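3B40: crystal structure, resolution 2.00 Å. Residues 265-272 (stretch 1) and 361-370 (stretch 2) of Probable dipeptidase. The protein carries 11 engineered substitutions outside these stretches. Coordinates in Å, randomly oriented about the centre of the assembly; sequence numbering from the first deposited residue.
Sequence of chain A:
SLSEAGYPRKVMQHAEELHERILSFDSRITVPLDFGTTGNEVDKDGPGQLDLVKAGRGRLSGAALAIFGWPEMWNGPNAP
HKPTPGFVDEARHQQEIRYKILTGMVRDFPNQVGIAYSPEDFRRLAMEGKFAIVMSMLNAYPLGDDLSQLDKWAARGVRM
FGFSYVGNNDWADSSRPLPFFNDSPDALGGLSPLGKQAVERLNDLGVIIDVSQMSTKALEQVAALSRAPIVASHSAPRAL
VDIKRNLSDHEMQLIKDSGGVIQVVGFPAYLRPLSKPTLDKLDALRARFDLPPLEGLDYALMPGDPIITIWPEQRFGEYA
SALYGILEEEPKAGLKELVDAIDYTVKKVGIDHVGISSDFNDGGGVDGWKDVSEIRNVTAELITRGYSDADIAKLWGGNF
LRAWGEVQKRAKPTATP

Stretch 1 265-272: VGFPAYLR
Stretch 2 361-370: NDGGGVDGWK

Glycine is often described as a residue of flexibility, but at packed junctions between loops its value lies equally in letting two backbones approach until the main chain itself becomes the interface. Residues 265-272 and 361-370 of this probable dipeptidase illustrate the point: 315 Å² is buried between them, and the largest shares fall to Gly266, Val366 and Phe267.

Gly266 (phi/psi -78/56) follows Val265 (-99/134, chi1 p) and faces Gly365 with 5.3 Å between CA atoms; Phe267 and Gly364 come closer still, at 4.4 Å CA to CA. As the first chain advances from Gly266 to Phe267, the nearest partner thus steps back from Gly365 to Gly364, and then jumps forward to Val366 for Pro268, 5.7 Å CA to CA, so no steady antiparallel register develops. A single hydrogen bond joins the stretches, from Gly365 N to Gly266 O, at 2.7 Å with an angle of 148° at the hydrogen. Gly266 CA also lies 4.2 Å from Trp369 CZ3. An ideal CB on Gly266 would point toward the second stretch and sit 2.9 Å from that same Trp369 CZ3, a clash; the bare backbone fits where a side chain would not.

The second chain has no regular helix or strand. Gly363 (104/-6) and Gly365 (112/139) adopt angles that by themselves call for glycine, with Gly364 (-82/176) between them. A type II turn then runs from Val366 (-121/167) through Asp367 (-56/119) and Gly368 (103/-9) to Trp369 (-148/87; chi1 t, chi2 33°), closed by Trp369 N to Val366 O at 2.8 Å and Val366 N to Trp369 O at 3.0 Å.

Val366, chi1 m, supplies the apolar contact. Val366 CG1 meets Leu271 CD1 (Leu271 chi1 m, chi2 t) at 3.8 Å and, more loosely, Pro268 CD at 4.5 Å, an apolar cluster; the same CG1 also lies 3.7 Å from Gly266 O, a van der Waals approach to a carbonyl. Leu271, whose CA-to-CB bond points toward the second stretch, lies in a short, weakly bonded helical segment over about 268-271, in which Leu271 N donates to Pro268 O at 2.9 Å. Pro268 (-50/-50, C-gamma exo) has no amide hydrogen to offer; instead its CD rests 3.1 Å from Gly365 O, a close approach of a polarised methylene to a carbonyl.

Phe267 (-104/107; chi1 t, chi2 98°) shows that the CA-to-CB direction need not settle a contact. That bond points away from the second stretch, yet the ring end returns to it: CE1 meets Asp362 O at 3.6 Å, at the ring edge, where the weakly positive C-H rim suits a carbonyl oxygen, and lies 3.7 Å from Gly363 C.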

ATOM      1  N   VAL A 265       0.622   7.669  -1.810  1.00 12.59           N
ATOM      2  CA  VAL A 265       0.699   6.608  -2.788  1.00 12.87           C
ATOM      3  C   VAL A 265       0.456   7.099  -4.226  1.00 13.46           C
ATOM      4  O   VAL A 265      -0.512   7.813  -4.491  1.00 13.51           O
ATOM      5  CB  VAL A 265      -0.282   5.436  -2.438  1.00 11.94           C
ATOM      6  CG1 VAL A 265      -1.743   5.884  -2.553  1.00 12.28           C
ATOM      7  CG2 VAL A 265      -0.041   4.244  -3.324  1.00 12.22           C
ATOM      8  N   GLY A 266       1.313   6.644  -5.146  1.00 12.77           N
ATOM      9  CA  GLY A 266       1.146   6.914  -6.584  1.00 13.73           C
ATOM     10  C   GLY A 266       0.079   6.030  -7.226  1.00 14.63           C
ATOM     11  O   GLY A 266       0.363   5.294  -8.189  1.00 14.89           O
ATOM     12  N   PHE A 267      -1.133   6.064  -6.674  1.00 14.07           N
ATOM     13  CA  PHE A 267      -2.243   5.292  -7.236  1.00 15.16           C
ATOM     14  C   PHE A 267      -3.162   6.248  -8.002  1.00 15.15           C
ATOM     15  O   PHE A 267      -3.823   7.117  -7.391  1.00 14.64           O
ATOM     16  CB  PHE A 267      -3.008   4.485  -6.174  1.00 15.02           C
ATOM     17  CG  PHE A 267      -3.882   3.420  -6.765  1.00 14.76           C
ATOM     18  CD1 PHE A 267      -3.452   2.097  -6.826  1.00 16.66           C
ATOM     19  CD2 PHE A 267      -5.119   3.743  -7.303  1.00 17.19           C
ATOM     20  CE1 PHE A 267      -4.236   1.123  -7.405  1.00 16.18           C
ATOM     21  CE2 PHE A 267      -5.924   2.769  -7.879  1.00 16.77           C
ATOM     22  CZ  PHE A 267      -5.481   1.452  -7.932  1.00 16.83           C
ATOM     23  N   PRO A 268      -3.123   6.172  -9.345  1.00 15.48           N
ATOM     24  CA  PRO A 268      -3.714   7.255 -10.154  1.00 15.39           C
ATOM     25  C   PRO A 268      -5.148   7.659  -9.757  1.00 15.74           C
ATOM     26  O   PRO A 268      -5.414   8.851  -9.544  1.00 15.52           O
ATOM     27  CB  PRO A 268      -3.635   6.728 -11.599  1.00 16.13           C
ATOM     28  CG  PRO A 268      -3.022   5.415 -11.552  1.00 14.39           C
ATOM     29  CD  PRO A 268      -2.458   5.159 -10.185  1.00 16.13           C
ATOM     30  N   ALA A 269      -6.053   6.693  -9.624  1.00 15.04           N
ATOM     31  CA  ALA A 269      -7.458   7.013  -9.292  1.00 16.10           C
ATOM     32  C   ALA A 269      -7.701   7.564  -7.890  1.00 15.80           C
ATOM     33  O   ALA A 269      -8.818   8.023  -7.596  1.00 16.02           O
ATOM     34  CB  ALA A 269      -8.391   5.791  -9.539  1.00 15.03           C
ATOM     35  N   TYR A 270      -6.696   7.513  -7.016  1.00 15.84           N
ATOM     36  CA  TYR A 270      -6.843   8.086  -5.684  1.00 15.17           C
ATOM     37  C   TYR A 270      -6.307   9.522  -5.708  1.00 15.41           C
ATOM     38  O   TYR A 270      -6.405  10.245  -4.691  1.00 13.73           O
ATOM     39  CB  TYR A 270      -6.063   7.328  -4.596  1.00 16.06           C
ATOM     40  CG  TYR A 270      -6.287   5.828  -4.365  1.00 16.09           C
ATOM     41  CD1 TYR A 270      -7.403   5.144  -4.857  1.00 14.99           C
ATOM     42  CD2 TYR A 270      -5.347   5.102  -3.601  1.00 17.53           C
ATOM     43  CE1 TYR A 270      -7.550   3.749  -4.631  1.00 15.87           C
ATOM     44  CE2 TYR A 270      -5.494   3.719  -3.349  1.00 16.69           C
ATOM     45  CZ  TYR A 270      -6.582   3.059  -3.880  1.00 17.21           C
ATOM     46  OH  TYR A 270      -6.704   1.717  -3.620  1.00 17.25           O
ATOM     47  N   LEU A 271      -5.751   9.928  -6.858  1.00 14.09           N
ATOM     48  CA  LEU A 271      -5.073  11.220  -7.002  1.00 14.71           C
ATOM     49  C   LEU A 271      -5.792  12.180  -7.940  1.00 15.46           C
ATOM     50  O   LEU A 271      -5.706  13.392  -7.777  1.00 16.25           O
ATOM     51  CB  LEU A 271      -3.630  11.029  -7.492  1.00 14.35           C
ATOM     52  CG  LEU A 271      -2.668  10.268  -6.579  1.00 12.48           C
ATOM     53  CD1 LEU A 271      -1.391   9.892  -7.368  1.00 12.72           C
ATOM     54  CD2 LEU A 271      -2.343  11.063  -5.308  1.00 14.44           C
ATOM     55  N   ARG A 272      -6.452  11.624  -8.950  1.00 15.70           N
ATOM     56  CA  ARG A 272      -7.290  12.394  -9.861  1.00 16.54           C
ATOM     57  C   ARG A 272      -8.708  11.797  -9.929  1.00 16.15           C
ATOM     58  O   ARG A 272      -8.836  10.605 -10.216  1.00 16.19           O
ATOM     59  CB  ARG A 272      -6.678  12.369 -11.255  1.00 15.96           C
ATOM     60  CG  ARG A 272      -7.482  13.151 -12.277  1.00 19.50           C
ATOM     61  CD  ARG A 272      -6.957  12.934 -13.687  1.00 17.32           C
ATOM     62  NE  ARG A 272      -5.721  13.659 -13.912  1.00 21.16           N
ATOM     63  CZ  ARG A 272      -5.019  13.592 -15.036  1.00 22.32           C
ATOM     64  NH1 ARG A 272      -5.453  12.825 -16.021  1.00 22.90           N
ATOM     65  NH2 ARG A 272      -3.875  14.276 -15.168  1.00 23.24           N
ATOM     66  N   ASN A 361       2.755  -3.178  -8.762  1.00 13.92           N
ATOM     67  CA  ASN A 361       2.249  -4.570  -8.875  1.00 14.31           C
ATOM     68  C   ASN A 361       0.851  -4.804  -8.277  1.00 14.59           C
ATOM     69  O   ASN A 361       0.396  -5.935  -8.235  1.00 14.05           O
ATOM     70  CB  ASN A 361       3.248  -5.638  -8.352  1.00 14.16           C
ATOM     71  CG  ASN A 361       4.540  -5.716  -9.168  1.00 15.72           C
ATOM     72  OD1 ASN A 361       4.576  -5.458 -10.395  1.00 16.43           O
ATOM     73  ND2 ASN A 361       5.615  -6.072  -8.489  1.00 11.75           N
ATOM     74  N   ASP A 362       0.168  -3.752  -7.823  1.00 15.22           N
ATOM     75  CA  ASP A 362      -1.254  -3.879  -7.529  1.00 16.56           C
ATOM     76  C   ASP A 362      -1.997  -2.676  -8.112  1.00 16.50           C
ATOM     77  O   ASP A 362      -2.946  -2.203  -7.523  1.00 17.10           O
ATOM     78  CB  ASP A 362      -1.524  -4.093  -6.020  1.00 17.12           C
ATOM     79  CG  ASP A 362      -2.948  -4.650  -5.726  1.00 20.09           C
ATOM     80  OD1 ASP A 362      -3.560  -5.315  -6.586  1.00 20.06           O
ATOM     81  OD2 ASP A 362      -3.467  -4.415  -4.607  1.00 25.32           O
ATOM     82  N   GLY A 363      -1.534  -2.167  -9.270  1.00 16.04           N
ATOM     83  CA  GLY A 363      -2.238  -1.087  -9.985  1.00 14.86           C
ATOM     84  C   GLY A 363      -1.658   0.321  -9.886  1.00 15.52           C
ATOM     85  O   GLY A 363      -2.139   1.235 -10.558  1.00 15.50           O
ATOM     86  N   GLY A 364      -0.630   0.498  -9.051  1.00 14.14           N
ATOM     87  CA  GLY A 364      -0.032   1.794  -8.835  1.00 14.04           C
ATOM     88  C   GLY A 364       0.983   2.175  -9.904  1.00 14.82           C
ATOM     89  O   GLY A 364       1.342   1.372 -10.771  1.00 14.37           O
ATOM     90  N   GLY A 365       1.498   3.390  -9.792  1.00 14.93           N
ATOM     91  CA  GLY A 365       2.338   3.967 -10.832  1.00 16.14           C
ATOM     92  C   GLY A 365       1.541   5.096 -11.421  1.00 15.97           C
ATOM     93  O   GLY A 365       0.321   4.980 -11.620  1.00 16.21           O
ATOM     94  N   VAL A 366       2.211   6.207 -11.689  1.00 16.34           N
ATOM     95  CA  VAL A 366       1.555   7.332 -12.370  1.00 16.68           C
ATOM     96  C   VAL A 366       2.304   7.632 -13.685  1.00 18.47           C
ATOM     97  O   VAL A 366       3.440   7.166 -13.886  1.00 17.96           O
ATOM     98  CB  VAL A 366       1.510   8.609 -11.467  1.00 16.68           C
ATOM     99  CG1 VAL A 366       0.674   8.372 -10.177  1.00 16.03           C
ATOM    100  CG2 VAL A 366       2.906   9.103 -11.141  1.00 14.34           C
ATOM    101  N   ASP A 367       1.696   8.436 -14.551  1.00 18.82           N
ATOM    102  CA  ASP A 367       2.393   8.922 -15.732  1.00 20.79           C
ATOM    103  C   ASP A 367       3.678   9.623 -15.280  1.00 19.77           C
ATOM    104  O   ASP A 367       3.629  10.589 -14.532  1.00 20.52           O
ATOM    105  CB  ASP A 367       1.478   9.866 -16.531  1.00 21.59           C
ATOM    106  CG  ASP A 367       2.097  10.317 -17.849  1.00 26.61           C
ATOM    107  OD1 ASP A 367       2.973   9.609 -18.381  1.00 33.12           O
ATOM    108  OD2 ASP A 367       1.711  11.394 -18.364  1.00 31.82           O
ATOM    109  N   GLY A 368       4.825   9.114 -15.719  1.00 19.64           N
ATOM    110  CA  GLY A 368       6.127   9.680 -15.364  1.00 18.83           C
ATOM    111  C   GLY A 368       6.839   8.857 -14.297  1.00 18.25           C
ATOM    112  O   GLY A 368       8.013   9.094 -13.998  1.00 17.59           O
ATOM    113  N   TRP A 369       6.120   7.883 -13.722  1.00 17.82           N
ATOM    114  CA  TRP A 369       6.659   6.950 -12.702  1.00 15.90           C
ATOM    115  C   TRP A 369       5.982   5.607 -12.831  1.00 15.91           C
ATOM    116  O   TRP A 369       5.027   5.324 -12.129  1.00 15.28           O
ATOM    117  CB  TRP A 369       6.486   7.506 -11.280  1.00 15.26           C
ATOM    118  CG  TRP A 369       7.099   6.678 -10.150  1.00 14.60           C
ATOM    119  CD1 TRP A 369       8.234   5.920 -10.212  1.00 15.10           C
ATOM    120  CD2 TRP A 369       6.613   6.561  -8.792  1.00 15.36           C
ATOM    121  NE1 TRP A 369       8.480   5.322  -8.982  1.00 16.39           N
ATOM    122  CE2 TRP A 369       7.507   5.721  -8.095  1.00 13.62           C
ATOM    123  CE3 TRP A 369       5.504   7.102  -8.095  1.00 14.26           C
ATOM    124  CZ2 TRP A 369       7.341   5.406  -6.740  1.00 14.74           C
ATOM    125  CZ3 TRP A 369       5.348   6.800  -6.756  1.00 15.09           C
ATOM    126  CH2 TRP A 369       6.261   5.945  -6.087  1.00 14.99           C
ATOM    127  N   LYS A 370       6.520   4.762 -13.700  1.00 16.17           N
ATOM    128  CA  LYS A 370       5.814   3.576 -14.109  1.00 16.54           C
ATOM    129  C   LYS A 370       6.428   2.318 -13.536  1.00 15.48           C
ATOM    130  O   LYS A 370       5.832   1.243 -13.601  1.00 14.45           O
ATOM    131  CB  LYS A 370       5.731   3.509 -15.633  1.00 16.88           C
ATOM    132  CG  LYS A 370       7.030   3.120 -16.344  1.00 19.80           C
ATOM    133  CD  LYS A 370       6.810   3.121 -17.849  1.00 21.46           C
ATOM    134  CE  LYS A 370       8.110   3.346 -18.584  1.00 25.51           C
ATOM    135  NZ  LYS A 370       8.899   2.075 -18.708  1.00 30.32           N
TER